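Local coordinates for protein probable dehydrogenase (Bordetella bronchiseptica, PDB 3MOI) that probably works as an NAD(P)-dependent oxidoreductase of the GFO/IDH/MocA family, pairing a Rossmann-type dinucleotide-binding domain with a C-terminal sheet domain, at residues Asn37-Val40 with Arg41-Gly45; Glu79-Val82 with Gln83-Gln87; Tyr153-Phe156 with Leu157-Arg161; Val375-Ser378 with Ser379-Arg383. All coordinates share one frame; numbering follows the deposited sequence.

Interaction 1. Residues Asn37-Val40 with Arg41-Gly45; sequences NEDV and RERFG
With CG of Asp-39 set trans to its own backbone N (chi1 -167°), the carboxylate leans along the helix toward Arg-43, whose chain folds back at chi2 and chi3 to meet it. NH2 of Arg-43 donates to OD2 of Asp-39 at 3.1 Å in a salt bridge that is nearly in the plane of the guanidinium but strikes the carboxylate from above, 62° out of its plane. NH1 of Arg-43 is bonded to the carbonyl of Phe-280, so the arginine links this helix to a distant loop. The other arginine, Arg-41, bends at chi3 and lays one guanidinium face over CA of Glu-38, its CZ 3.4 Å from that atom; NE and NH2 add weak bonds to the carbonyls of Asp-35 and Pro-36. These are the first turns of helix 38-48, between strands 28-34 and 52-53 in a beta-alpha-beta unit of the Rossmann fold. Asn-37 is its N-cap residue, and the first turn closes where N of Arg-41 meets O of Asn-37 at 3.1 Å. On the exposed flank Glu-38 and Glu-42 run side by side, OE2 of Glu-38 lying 4.0 Å from OE1 of Glu-42. The buried Phe-44 stacks on Tyr-48 and meets Phe-280 edge-to-face.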
loop_
_atom_site.group_PDB
_atom_site.type_symbol
_atom_site.label_atom_id
_atom_site.label_comp_id
_atom_site.label_asym_id
_atom_site.label_seq_id
_atom_site.Cartn_x
_atom_site.Cartn_y
_atom_site.Cartn_z
ATOM N N ASN A 37 27.358 31.045 7.468
ATOM C CA ASN A 37 28.215 30.638 8.549
ATOM C C ASN A 37 29.701 30.672 8.179
ATOM O O ASN A 37 30.212 29.813 7.460
ATOM C CB ASN A 37 27.820 29.245 9.008
ATOM C CG ASN A 37 28.523 28.853 10.271
ATOM O OD1 ASN A 37 27.912 28.429 11.221
ATOM N ND2 ASN A 37 29.803 29.021 10.287
ATOM N N GLU A 38 30.392 31.668 8.701
ATOM C CA GLU A 38 31.811 31.847 8.432
ATOM C C GLU A 38 32.585 30.563 8.718
ATOM O O GLU A 38 33.408 30.102 7.961
ATOM C CB GLU A 38 32.320 32.994 9.280
ATOM C CG GLU A 38 33.798 33.182 9.197
ATOM C CD GLU A 38 34.263 34.471 9.866
ATOM O OE1 GLU A 38 33.728 34.834 10.956
ATOM O OE2 GLU A 38 35.171 35.111 9.294
ATOM N N ASP A 39 32.281 29.960 9.830
ATOM C CA ASP A 39 32.957 28.746 10.192
ATOM C C ASP A 39 32.908 27.652 9.113
ATOM O O ASP A 39 33.916 27.251 8.592
ATOM C CB ASP A 39 32.403 28.252 11.524
ATOM C CG ASP A 39 33.250 27.187 12.119
ATOM O OD1 ASP A 39 34.485 27.383 12.179
ATOM O OD2 ASP A 39 32.674 26.150 12.530
ATOM N N VAL A 40 31.722 27.192 8.775
ATOM C CA VAL A 40 31.520 26.122 7.770
ATOM C C VAL A 40 32.049 26.432 6.361
ATOM O O VAL A 40 32.640 25.594 5.680
ATOM C CB VAL A 40 30.014 25.862 7.640
ATOM C CG1 VAL A 40 29.714 24.830 6.597
ATOM C CG2 VAL A 40 29.486 25.450 9.006
ATOM N N ARG A 41 31.779 27.650 5.946
ATOM C CA ARG A 41 32.202 28.180 4.671
ATOM C C ARG A 41 33.709 27.989 4.476
ATOM O O ARG A 41 34.163 27.519 3.430
ATOM C CB ARG A 41 31.849 29.649 4.726
ATOM C CG ARG A 41 32.092 30.416 3.575
ATOM C CD ARG A 41 32.159 31.893 3.938
ATOM N NE ARG A 41 31.149 32.306 4.904
ATOM C CZ ARG A 41 31.137 33.474 5.551
ATOM N NH1 ARG A 41 32.072 34.393 5.373
ATOM N NH2 ARG A 41 30.147 33.706 6.407
ATOM N N GLU A 42 34.469 28.348 5.503
ATOM C CA GLU A 42 35.941 28.437 5.428
ATOM C C GLU A 42 36.521 27.029 5.337
ATOM O O GLU A 42 37.353 26.720 4.494
ATOM C CB GLU A 42 36.472 29.132 6.688
ATOM C CG GLU A 42 37.695 30.006 6.463
ATOM C CD GLU A 42 37.350 31.514 6.313
ATOM O OE1 GLU A 42 36.944 32.131 7.359
ATOM O OE2 GLU A 42 37.505 32.054 5.170
ATOM N N ARG A 43 36.014 26.169 6.211
ATOM C CA ARG A 43 36.364 24.747 6.234
ATOM C C ARG A 43 36.101 24.173 4.834
ATOM O O ARG A 43 36.990 23.573 4.206
ATOM C CB ARG A 43 35.571 24.052 7.343
ATOM C CG ARG A 43 36.351 23.006 8.159
ATOM C CD ARG A 43 36.219 23.164 9.733
ATOM N NE ARG A 43 34.940 23.713 10.239
ATOM C CZ ARG A 43 33.735 23.118 10.125
ATOM N NH1 ARG A 43 33.588 21.948 9.478
ATOM N NH2 ARG A 43 32.647 23.710 10.636
ATOM N N PHE A 44 34.917 24.456 4.302
ATOM C CA PHE A 44 34.565 24.004 2.959
ATOM C C PHE A 44 35.456 24.592 1.845
ATOM O O PHE A 44 35.891 23.886 0.933
ATOM C CB PHE A 44 33.100 24.311 2.689
ATOM C CG PHE A 44 32.589 23.696 1.456
ATOM C CD1 PHE A 44 32.082 22.430 1.479
ATOM C CD2 PHE A 44 32.617 24.390 0.267
ATOM C CE1 PHE A 44 31.608 21.844 0.328
ATOM C CE2 PHE A 44 32.143 23.818 -0.893
ATOM C CZ PHE A 44 31.638 22.528 -0.861
ATOM N N GLY A 45 35.757 25.876 1.925
ATOM C CA GLY A 45 36.715 26.456 1.001
ATOM C C GLY A 45 38.089 25.767 1.001
ATOM O O GLY A 45 38.670 25.599 -0.079
#

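Interaction 2. Residues Glu79-Val82 with Gln83-Gln87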
loop_
_atom_site.group_PDB
_atom_site.type_symbol
_atom_site.label_atom_id
_atom_site.label_comp_id
_atom_site.label_asym_id
_atom_site.label_seq_id
_atom_site.Cartn_x
_atom_site.Cartn_y
_atom_site.Cartn_z
ATOM N N GLU A 79 14.161 34.330 -3.094
ATOM C CA GLU A 79 15.073 35.417 -3.442
ATOM C C GLU A 79 16.378 34.874 -4.033
ATOM O O GLU A 79 16.982 35.514 -4.851
ATOM C CB GLU A 79 15.373 36.327 -2.238
ATOM C CG GLU A 79 16.191 35.629 -1.133
ATOM C CD GLU A 79 16.225 36.431 0.181
ATOM O OE1 GLU A 79 17.304 37.138 0.350
ATOM O OE2 GLU A 79 15.198 36.349 0.997
ATOM N N HIS A 80 16.791 33.692 -3.614
ATOM C CA HIS A 80 18.022 33.127 -4.172
ATOM C C HIS A 80 17.796 32.809 -5.663
ATOM O O HIS A 80 18.629 33.070 -6.513
ATOM C CB HIS A 80 18.497 31.885 -3.376
ATOM C CG HIS A 80 19.275 32.188 -2.127
ATOM N ND1 HIS A 80 19.553 31.216 -1.173
ATOM C CD2 HIS A 80 19.870 33.330 -1.690
ATOM C CE1 HIS A 80 20.281 31.755 -0.204
ATOM N NE2 HIS A 80 20.486 33.037 -0.491
ATOM N N VAL A 81 16.609 32.325 -5.991
ATOM C CA VAL A 81 16.302 31.995 -7.368
ATOM C C VAL A 81 16.153 33.235 -8.227
ATOM O O VAL A 81 16.681 33.299 -9.359
ATOM C CB VAL A 81 15.077 31.083 -7.439
ATOM C CG1 VAL A 81 14.376 31.223 -8.786
ATOM C CG2 VAL A 81 15.517 29.614 -7.126
ATOM N N VAL A 82 15.456 34.238 -7.724
ATOM C CA VAL A 82 15.386 35.485 -8.451
ATOM C C VAL A 82 16.750 36.087 -8.659
ATOM O O VAL A 82 17.089 36.567 -9.723
ATOM C CB VAL A 82 14.495 36.474 -7.722
ATOM C CG1 VAL A 82 14.622 37.878 -8.345
ATOM C CG2 VAL A 82 13.045 35.900 -7.741
ATOM N N GLN A 83 17.564 36.062 -7.642
ATOM C CA GLN A 83 18.850 36.688 -7.772
ATOM C C GLN A 83 19.694 35.973 -8.831
ATOM O O GLN A 83 20.303 36.634 -9.689
ATOM C CB GLN A 83 19.605 36.654 -6.456
ATOM C CG GLN A 83 19.324 37.738 -5.512
ATOM C CD GLN A 83 20.023 37.459 -4.212
ATOM O OE1 GLN A 83 21.169 37.807 -4.045
ATOM N NE2 GLN A 83 19.363 36.784 -3.315
ATOM N N ALA A 84 19.743 34.645 -8.790
ATOM C CA ALA A 84 20.549 33.933 -9.793
ATOM C C ALA A 84 20.021 34.182 -11.197
ATOM O O ALA A 84 20.796 34.417 -12.117
ATOM C CB ALA A 84 20.603 32.459 -9.513
ATOM N N SER A 85 18.696 34.160 -11.346
ATOM C CA SER A 85 18.086 34.392 -12.652
ATOM C C SER A 85 18.470 35.712 -13.224
ATOM O O SER A 85 18.664 35.812 -14.435
ATOM C CB SER A 85 16.583 34.453 -12.542
ATOM O OG SER A 85 16.077 33.229 -12.172
ATOM N N GLU A 86 18.518 36.735 -12.363
ATOM C CA GLU A 86 18.824 38.100 -12.814
ATOM C C GLU A 86 20.292 38.194 -13.290
ATOM O O GLU A 86 20.581 39.022 -14.122
ATOM C CB GLU A 86 18.395 39.188 -11.779
ATOM C CG GLU A 86 16.850 39.126 -11.623
ATOM C CD GLU A 86 16.156 40.236 -10.799
ATOM O OE1 GLU A 86 16.807 40.893 -9.905
ATOM O OE2 GLU A 86 14.909 40.367 -11.056
ATOM N N GLN A 87 21.158 37.285 -12.833
ATOM C CA GLN A 87 22.486 37.186 -13.401
ATOM C C GLN A 87 22.621 36.298 -14.653
ATOM O O GLN A 87 23.736 36.153 -15.153
ATOM C CB GLN A 87 23.486 36.722 -12.365
ATOM C CG GLN A 87 23.678 37.656 -11.197
ATOM C CD GLN A 87 24.130 39.069 -11.632
ATOM O OE1 GLN A 87 25.167 39.232 -12.326
ATOM N NE2 GLN A 87 23.370 40.079 -11.217
#
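Gln-83 lies alongside both Glu-79 and His-80, all three side chains pointing the same way; its extended chain runs along the helix, with CG beside the backbone N. The amide plane is inclined 50° to the Glu-79 carboxylate and 47° to the His-80 ring. NE2 of Gln-83 donates to O of Glu-79 at 3.1 Å from above the carbonyl plane, while N of Gln-83 reaches the same oxygen at 2.9 Å from the opposite face, so one carbonyl is gripped by the backbone and side chain of a single residue. The same NE2 stands at the edge of the His-80 ring, 3.9 Å from CD2 of His-80; the ring's ND1 is held by Ser-72. Helix 77-86, which carries these residues, connects strands 67-70 and 90-93 in a beta-alpha-beta unit of the Rossmann domain. Two residues further along, the double grip recurs at Val-81: OG of Ser-85, trans to its own carbonyl carbon (chi1 -66°), sits 2.9 Å from O of Val-81 and donates to it, and N of Ser-85 approaches from the other face of that carbonyl. Val-82 and Glu-86 run side by side, CG1 of Val-82 resting 3.7 Å from OE2 of Glu-86. Val-81 and Ala-84 pack on strand 90-93, and Val-81 and Val-82 also reach helix 101-114.

Interaction 3. Residues Tyr153-Phe156 with Leu157-Arg161; sequences YTDF and LYRPR
Phe-156 and Arg-161 make the tight, buried part of this turn. The Arg-161 guanidinium lies over one face of the Phe-156 ring in a cation-pi contact, CZ of Arg-161 4.0 Å from the ring centroid, with the two planes tilted 40° apart. Its NH2 stands above the rim near CD1 of Phe-156 and at the same time donates to O of Phe-156 at 3.0 Å, a nearly straight bond that fixes the guanidinium over the ring. N of Arg-159 reaches O of Phe-156 from the opposite face at 3.2 Å, so the oxygen serves two donors. A bend at chi2 (-84°) folds the Arg-161 chain back over the ring, and NH1 is taken by a salt bridge to Glu-165. The whole arrangement is a compact turn in the loop that leaves strand 145-153 of the GFO/IDH/MocA C-terminal domain on the way to helix 174-177; N of Tyr-158 bonds to O of Asp-155 at 2.9 Å as the chain reverses. Asp-155 and Arg-159, by contrast, are partly exposed. NE of Arg-159 donates to OD2 of Asp-155 at 2.8 Å in a salt bridge, in the guanidinium plane and nearly in line with the C-O bond, while NH2 adds only a weak bond to that oxygen; carboxylate and guanidinium are turned 71° against each other. NH1 of Arg-159 reaches just the edge of the Phe-156 ring, 4.0 Å from CD1 of Phe-156. Back in the buried part, Leu-157 rests on Thr-210 and Tyr-233, and Tyr-158 directs its hydroxyl to Asp-205.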
loop_
_atom_site.group_PDB
_atom_site.type_symbol
_atom_site.label_atom_id
_atom_site.label_comp_id
_atom_site.label_asym_id
_atom_site.label_seq_id
_atom_site.Cartn_x
_atom_site.Cartn_y
_atom_site.Cartn_z
ATOM N N TYR A 153 7.655 3.356 5.110
ATOM C CA TYR A 153 7.634 3.504 6.566
ATOM C C TYR A 153 9.088 3.703 7.000
ATOM O O TYR A 153 9.994 2.946 6.575
ATOM C CB TYR A 153 7.044 2.221 7.250
ATOM C CG TYR A 153 5.608 1.947 6.845
ATOM C CD1 TYR A 153 5.279 1.586 5.562
ATOM C CD2 TYR A 153 4.575 2.090 7.751
ATOM C CE1 TYR A 153 3.957 1.363 5.194
ATOM C CE2 TYR A 153 3.256 1.871 7.392
ATOM C CZ TYR A 153 2.950 1.536 6.121
ATOM O OH TYR A 153 1.631 1.307 5.800
ATOM N N THR A 154 9.307 4.656 7.895
ATOM C CA THR A 154 10.605 5.373 8.005
ATOM C C THR A 154 10.808 5.831 9.425
ATOM O O THR A 154 9.888 5.646 10.247
ATOM C CB THR A 154 10.459 6.558 7.137
ATOM O OG1 THR A 154 10.971 6.237 5.854
ATOM C CG2 THR A 154 11.035 7.742 7.666
ATOM N N ASP A 155 11.991 6.404 9.735
ATOM C CA ASP A 155 12.233 6.967 11.065
ATOM C C ASP A 155 12.426 8.481 11.070
ATOM O O ASP A 155 12.990 9.053 12.039
ATOM C CB ASP A 155 13.419 6.290 11.724
ATOM C CG ASP A 155 14.752 6.635 11.050
ATOM O OD1 ASP A 155 15.790 6.022 11.501
ATOM O OD2 ASP A 155 14.730 7.482 10.089
ATOM N N PHE A 156 11.880 9.113 10.048
ATOM C CA PHE A 156 12.109 10.496 9.721
ATOM C C PHE A 156 11.793 11.396 10.900
ATOM O O PHE A 156 12.578 12.273 11.278
ATOM C CB PHE A 156 11.244 10.880 8.499
ATOM C CG PHE A 156 11.177 12.349 8.224
ATOM C CD1 PHE A 156 12.066 12.952 7.326
ATOM C CD2 PHE A 156 10.211 13.117 8.801
ATOM C CE1 PHE A 156 12.017 14.319 7.061
ATOM C CE2 PHE A 156 10.130 14.490 8.522
ATOM C CZ PHE A 156 11.055 15.090 7.661
ATOM N N LEU A 157 10.650 11.208 11.508
ATOM C CA LEU A 157 10.284 12.164 12.531
ATOM C C LEU A 157 11.284 12.115 13.706
ATOM O O LEU A 157 11.400 13.091 14.429
ATOM C CB LEU A 157 8.856 11.931 13.042
ATOM C CG LEU A 157 8.301 13.145 13.819
ATOM C CD1 LEU A 157 8.057 14.262 12.860
ATOM C CD2 LEU A 157 7.029 12.816 14.633
ATOM N N TYR A 158 11.991 11.001 13.912
ATOM C CA TYR A 158 12.874 10.907 15.053
ATOM C C TYR A 158 14.363 11.049 14.705
ATOM O O TYR A 158 15.189 10.726 15.508
ATOM C CB TYR A 158 12.576 9.630 15.840
ATOM C CG TYR A 158 11.175 9.702 16.429
ATOM C CD1 TYR A 158 10.935 10.293 17.667
ATOM C CD2 TYR A 158 10.080 9.265 15.708
ATOM C CE1 TYR A 158 9.633 10.393 18.191
ATOM C CE2 TYR A 158 8.801 9.371 16.224
ATOM C CZ TYR A 158 8.592 9.931 17.461
ATOM O OH TYR A 158 7.311 10.001 17.928
ATOM N N ARG A 159 14.687 11.553 13.518
ATOM C CA ARG A 159 16.040 11.978 13.229
ATOM C C ARG A 159 16.227 13.325 13.921
ATOM O O ARG A 159 15.265 13.976 14.284
ATOM C CB ARG A 159 16.248 12.120 11.720
ATOM C CG ARG A 159 15.819 10.893 10.955
ATOM C CD ARG A 159 16.271 10.895 9.529
ATOM N NE ARG A 159 15.622 9.799 8.820
ATOM C CZ ARG A 159 15.239 9.803 7.539
ATOM N NH1 ARG A 159 15.450 10.855 6.751
ATOM N NH2 ARG A 159 14.621 8.729 7.056
ATOM N N PRO A 160 17.466 13.727 14.162
ATOM C CA PRO A 160 17.715 14.964 14.892
ATOM C C PRO A 160 17.284 16.237 14.154
ATOM O O PRO A 160 17.736 16.466 13.056
ATOM C CB PRO A 160 19.239 14.947 15.077
ATOM C CG PRO A 160 19.584 13.516 15.128
ATOM C CD PRO A 160 18.648 12.847 14.164
ATOM N N ARG A 161 16.470 17.073 14.804
ATOM C CA ARG A 161 15.846 18.221 14.163
ATOM C C ARG A 161 15.954 19.504 14.955
ATOM O O ARG A 161 15.972 19.504 16.186
ATOM C CB ARG A 161 14.359 17.953 13.979
ATOM C CG ARG A 161 14.020 16.704 13.219
ATOM C CD ARG A 161 14.039 16.903 11.712
ATOM N NE ARG A 161 13.833 15.612 11.058
ATOM C CZ ARG A 161 14.259 15.285 9.838
ATOM N NH1 ARG A 161 14.945 16.136 9.067
ATOM N NH2 ARG A 161 14.006 14.062 9.387
#

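Interaction 4. Residues Val375-Ser378 with Ser379-Arg383; sequences VLES and SATGR
O of Glu-377 is gripped by both the backbone and the side chain of Thr-381. N of Thr-381 comes almost straight down the carbonyl to O of Glu-377 at 3.0 Å, while OG1 of Thr-381 donates to the same oxygen at 3.1 Å from above its plane; N of Ala-380 adds a weak bond. The hydroxyl is brought there by chi1 of 65°, which tucks OG1 between the backbone N and the carbonyl carbon of Thr-381. In that position OG1 of Thr-381 also accepts from N of Arg-383 at 3.2 Å, forming an ST turn, so one side-chain oxygen joins the last turn of the helix to the chain leaving it. CG2 of Thr-381 meanwhile touches CG of Glu-377 at 4.2 Å. Gly-382, the first residue beyond the helix, has a positive phi of 78°, readily adopted by glycine, which has no CB to meet the preceding carbonyl oxygen; N of Gly-382 still donates to O of Ser-378 at 2.8 Å. The reversal brings the carbonyl of Arg-383 back to the helix, where OG of Ser-378 donates to O of Arg-383 at 2.7 Å from above the carbonyl plane. The buried Ser-378 hydroxyl has a second partner in N of Ala-199, and OG of Ser-379 is bonded to N of Thr-201. The Arg-383 side chain leads away to a salt bridge with Glu-386 of the second subunit, at the dimer contact. Within its own subunit the end of helix 362-381 lies against strand 194-202 through Val-375, helix 174-177 through Leu-376, and the short strand 385-386 through Glu-377 and Ser-378.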
loop_
_atom_site.group_PDB
_atom_site.type_symbol
_atom_site.label_atom_id
_atom_site.label_comp_id
_atom_site.label_asym_id
_atom_site.label_seq_id
_atom_site.Cartn_x
_atom_site.Cartn_y
_atom_site.Cartn_z
ATOM N N VAL A 375 -3.294 17.820 -0.176
ATOM C CA VAL A 375 -3.227 16.827 0.907
ATOM C C VAL A 375 -3.617 17.480 2.240
ATOM O O VAL A 375 -4.413 16.915 3.020
ATOM C CB VAL A 375 -1.825 16.202 1.015
ATOM C CG1 VAL A 375 -1.687 15.430 2.338
ATOM C CG2 VAL A 375 -1.558 15.272 -0.236
ATOM N N LEU A 376 -3.102 18.678 2.508
ATOM C CA LEU A 376 -3.480 19.351 3.737
ATOM C C LEU A 376 -4.979 19.658 3.738
ATOM O O LEU A 376 -5.624 19.353 4.738
ATOM C CB LEU A 376 -2.671 20.614 4.003
ATOM C CG LEU A 376 -1.203 20.429 4.437
ATOM C CD1 LEU A 376 -0.413 21.741 4.241
ATOM C CD2 LEU A 376 -1.075 19.910 5.874
ATOM N N GLU A 377 -5.543 20.193 2.637
ATOM C CA GLU A 377 -6.968 20.477 2.601
ATOM C C GLU A 377 -7.830 19.220 2.741
ATOM O O GLU A 377 -8.818 19.228 3.500
ATOM C CB GLU A 377 -7.354 21.188 1.333
ATOM C CG GLU A 377 -8.843 21.531 1.254
ATOM C CD GLU A 377 -9.253 22.272 -0.042
ATOM O OE1 GLU A 377 -8.364 22.858 -0.725
ATOM O OE2 GLU A 377 -10.484 22.245 -0.382
ATOM N N SER A 378 -7.500 18.163 1.986
ATOM C CA SER A 378 -8.342 16.971 1.958
ATOM C C SER A 378 -8.397 16.361 3.352
ATOM O O SER A 378 -9.417 15.858 3.772
ATOM C CB SER A 378 -7.786 15.925 1.021
ATOM O OG SER A 378 -8.608 14.809 1.019
ATOM N N SER A 379 -7.293 16.459 4.066
ATOM C CA SER A 379 -7.195 15.873 5.358
ATOM C C SER A 379 -7.974 16.701 6.380
ATOM O O SER A 379 -8.494 16.181 7.322
ATOM C CB SER A 379 -5.713 15.734 5.770
ATOM O OG SER A 379 -5.648 15.258 7.099
ATOM N N ALA A 380 -8.085 17.989 6.186
ATOM C CA ALA A 380 -8.839 18.834 7.126
ATOM C C ALA A 380 -10.325 18.606 6.909
ATOM O O ALA A 380 -11.098 18.561 7.875
ATOM C CB ALA A 380 -8.499 20.330 6.896
ATOM N N THR A 381 -10.736 18.428 5.650
ATOM C CA THR A 381 -12.159 18.448 5.318
ATOM C C THR A 381 -12.771 17.053 5.165
ATOM O O THR A 381 -13.966 16.921 5.159
ATOM C CB THR A 381 -12.371 19.179 3.983
ATOM O OG1 THR A 381 -11.752 18.422 2.906
ATOM C CG2 THR A 381 -11.826 20.635 4.022
ATOM N N GLY A 382 -11.961 16.000 4.995
ATOM C CA GLY A 382 -12.505 14.673 4.679
ATOM C C GLY A 382 -12.930 14.458 3.230
ATOM O O GLY A 382 -13.427 13.392 2.899
ATOM N N ARG A 383 -12.700 15.420 2.336
ATOM C CA ARG A 383 -13.303 15.350 0.993
ATOM C C ARG A 383 -12.173 15.153 -0.028
ATOM O O ARG A 383 -11.045 15.578 0.178
ATOM C CB ARG A 383 -14.106 16.641 0.680
ATOM C CG ARG A 383 -15.565 16.925 1.403
ATOM C CD ARG A 383 -16.804 16.625 0.429
ATOM N NE ARG A 383 -16.108 15.972 -0.719
ATOM C CZ ARG A 383 -16.028 14.661 -1.050
ATOM N NH1 ARG A 383 -16.777 13.654 -0.483
ATOM N NH2 ARG A 383 -15.221 14.407 -2.034
#

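How the interactions relate
From the N terminus the four contacts follow one another in series; none nests in or crosses another, and each closes just one or two turns of backbone. Interactions 1 and 2 belong to two helices of the Rossmann domain, 38-48 and 77-86, in separate beta-alpha-beta units of one parallel sheet; their centres lie about 23 Å apart. Interaction 3 shapes the loop after strand 145-153 of the C-terminal domain, and interaction 4 finishes helix 362-381 before the short strand 385-386 of the same mixed sheet. Interactions 1 and 4, about 43 Å apart between centres, lie on opposite sides of the chain's centre. No two of the four touch.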